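Local structure of acetyltransferase, GNAT family (Streptococcus agalactiae 2603V/R, 2Q7B) at residues I134-P139 with F147-Q152. The protein probably transfers an acetyl group to an amino group, as an N-acetyltransferase of the GNAT family. Numbering follows the deposited sequence.
Sequences IVLDTP and FFYENQ
In the C-terminal half of the GNAT fold, the ring of Y149 on helix 143-150 lies against L136 and T138 of strand 133-139. L136 covers one face of the phenol ring. Its CD1 sits 3.9 Å from the ring centroid and only 9° off the ring normal, a CH-pi contact over the middle of the ring. The other methyl, L136 CD2, lies above the same face but at the rim, 3.6 Å from Y149 CE1. With CG between the backbone N and the carbonyl carbon (chi1 63°), L136 brings both methyls to that face.

T138 meets the ring at another point. Its CB is 3.9 Å from Y149 CE2, approaching at a slant, and OG1 is 4.0 Å from the same carbon. L136 and T138 are alternate residues of one strand, and both direct their side chains to the helix; D137, between them, points away.

Strand 133-139 and helix 143-150 correspond to beta5 and alpha4 of the GNAT fold. The strand runs parallel to strand 95-103 in the central sheet, with helix 114-128 making the beta-alpha-beta crossover between them, and helix 143-150 packs back on the sheet. No hydrogen bond crosses between the two segments. The helix backbone stays well off the strand, with the CA atoms of T138 and Y149 9.5 Å apart, and the long Y149 side chain spans the gap. F101 of strand 95-103 also touches Y149, and Y176 of strand 173-179 touches both L136 and T138.

Beyond the tyrosine, Q152 turns its side chain back on the preceding turn. Its NE2 donates to F148 O at 3.1 Å, with a bent N-H...O angle of 138°, and lies over one face of the F148 ring, toward its rim.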
loop_
_atom_site.group_PDB
_atom_site.type_symbol
_atom_site.label_atom_id
_atom_site.label_comp_id
_atom_site.label_asym_id
_atom_site.label_seq_id
_atom_site.Cartn_x
_atom_site.Cartn_y
_atom_site.Cartn_z
ATOM N N ILE A 134 26.133 8.393 8.651
ATOM C CA ILE A 134 24.793 7.842 8.454
ATOM C C ILE A 134 23.861 8.458 9.468
ATOM O O ILE A 134 24.144 8.405 10.663
ATOM C CB ILE A 134 24.747 6.316 8.633
ATOM C CG1 ILE A 134 25.715 5.631 7.654
ATOM C CG2 ILE A 134 23.300 5.797 8.510
ATOM C CD1 ILE A 134 25.559 5.939 6.203
ATOM N N VAL A 135 22.741 9.007 8.990
ATOM C CA VAL A 135 21.751 9.652 9.840
ATOM C C VAL A 135 20.412 8.944 9.728
ATOM O O VAL A 135 20.133 8.255 8.749
ATOM C CB VAL A 135 21.581 11.160 9.497
ATOM C CG1 VAL A 135 22.929 11.888 9.570
ATOM C CG2 VAL A 135 20.960 11.365 8.126
ATOM N N LEU A 136 19.579 9.095 10.748
ATOM C CA LEU A 136 18.253 8.501 10.726
ATOM C C LEU A 136 17.408 9.161 11.772
ATOM O O LEU A 136 17.934 9.812 12.681
ATOM C CB LEU A 136 18.334 6.996 10.986
ATOM C CG LEU A 136 18.868 6.485 12.333
ATOM C CD1 LEU A 136 17.787 6.451 13.434
ATOM C CD2 LEU A 136 19.418 5.081 12.152
ATOM N N ASP A 137 16.097 9.009 11.656
ATOM C CA ASP A 137 15.246 9.486 12.723
ATOM C C ASP A 137 14.384 8.330 13.193
ATOM O O ASP A 137 14.177 7.353 12.474
ATOM C CB ASP A 137 14.408 10.715 12.354
ATOM C CG ASP A 137 13.270 10.379 11.467
ATOM O OD1 ASP A 137 13.540 9.654 10.508
ATOM O OD2 ASP A 137 12.139 10.843 11.716
ATOM N N THR A 138 13.903 8.453 14.418
ATOM C CA THR A 138 13.107 7.427 15.044
ATOM C C THR A 138 12.128 8.108 15.999
ATOM O O THR A 138 12.508 9.071 16.654
ATOM C CB THR A 138 14.037 6.407 15.797
ATOM O OG1 THR A 138 13.246 5.528 16.595
ATOM C CG2 THR A 138 15.048 7.104 16.693
ATOM N N PRO A 139 10.867 7.633 16.072
ATOM C CA PRO A 139 9.916 8.248 17.017
ATOM C C PRO A 139 10.428 8.263 18.467
ATOM O O PRO A 139 11.041 7.290 18.921
ATOM C CB PRO A 139 8.673 7.368 16.891
ATOM C CG PRO A 139 8.779 6.733 15.548
ATOM C CD PRO A 139 10.240 6.550 15.288
ATOM N N PHE A 147 17.427 1.679 21.765
ATOM C CA PHE A 147 18.476 0.840 22.373
ATOM C C PHE A 147 19.121 -0.015 21.276
ATOM O O PHE A 147 20.323 -0.236 21.280
ATOM C CB PHE A 147 17.920 -0.005 23.530
ATOM C CG PHE A 147 18.968 -0.441 24.537
ATOM C CD1 PHE A 147 19.775 0.504 25.181
ATOM C CD2 PHE A 147 19.101 -1.780 24.899
ATOM C CE1 PHE A 147 20.726 0.115 26.123
ATOM C CE2 PHE A 147 20.043 -2.173 25.845
ATOM C CZ PHE A 147 20.855 -1.223 26.462
ATOM N N PHE A 148 18.307 -0.477 20.330
ATOM C CA PHE A 148 18.810 -1.206 19.168
ATOM C C PHE A 148 19.822 -0.339 18.395
ATOM O O PHE A 148 20.924 -0.805 18.122
ATOM C CB PHE A 148 17.664 -1.686 18.233
ATOM C CG PHE A 148 18.162 -2.308 16.955
ATOM C CD1 PHE A 148 18.494 -3.649 16.907
ATOM C CD2 PHE A 148 18.362 -1.539 15.820
ATOM C CE1 PHE A 148 18.995 -4.215 15.743
ATOM C CE2 PHE A 148 18.876 -2.105 14.671
ATOM C CZ PHE A 148 19.187 -3.445 14.638
ATOM N N TYR A 149 19.459 0.906 18.069
ATOM C CA TYR A 149 20.372 1.818 17.342
ATOM C C TYR A 149 21.655 2.133 18.100
ATOM O O TYR A 149 22.709 2.200 17.499
ATOM C CB TYR A 149 19.700 3.140 16.933
ATOM C CG TYR A 149 18.606 2.983 15.897
ATOM C CD1 TYR A 149 18.874 2.440 14.650
ATOM C CD2 TYR A 149 17.311 3.398 16.167
ATOM C CE1 TYR A 149 17.875 2.287 13.719
ATOM C CE2 TYR A 149 16.306 3.242 15.257
ATOM C CZ TYR A 149 16.584 2.690 14.033
ATOM O OH TYR A 149 15.556 2.576 13.121
ATOM N N GLU A 150 21.562 2.321 19.403
ATOM C CA GLU A 150 22.740 2.608 20.227
ATOM C C GLU A 150 23.718 1.426 20.255
ATOM O O GLU A 150 24.946 1.626 20.279
ATOM C CB GLU A 150 22.303 3.041 21.627
ATOM C CG GLU A 150 21.646 4.424 21.605
ATOM C CD GLU A 150 20.821 4.738 22.837
ATOM O OE1 GLU A 150 20.901 4.001 23.849
ATOM O OE2 GLU A 150 20.080 5.742 22.777
ATOM N N ASN A 151 23.159 0.206 20.230
ATOM C CA ASN A 151 23.939 -1.042 20.143
ATOM C C ASN A 151 24.557 -1.261 18.752
ATOM O O ASN A 151 25.402 -2.132 18.600
ATOM C CB ASN A 151 23.098 -2.274 20.519
ATOM C CG ASN A 151 22.858 -2.402 22.012
ATOM O OD1 ASN A 151 21.716 -2.541 22.447
ATOM N ND2 ASN A 151 23.930 -2.367 22.805
ATOM N N GLN A 152 24.123 -0.511 17.736
ATOM C CA GLN A 152 24.751 -0.583 16.421
ATOM C C GLN A 152 25.734 0.579 16.299
ATOM O O GLN A 152 26.231 0.835 15.211
ATOM C CB GLN A 152 23.728 -0.513 15.279
ATOM C CG GLN A 152 22.486 -1.426 15.386
ATOM C CD GLN A 152 22.809 -2.847 15.826
ATOM O OE1 GLN A 152 23.756 -3.469 15.332
ATOM N NE2 GLN A 152 22.012 -3.374 16.762
#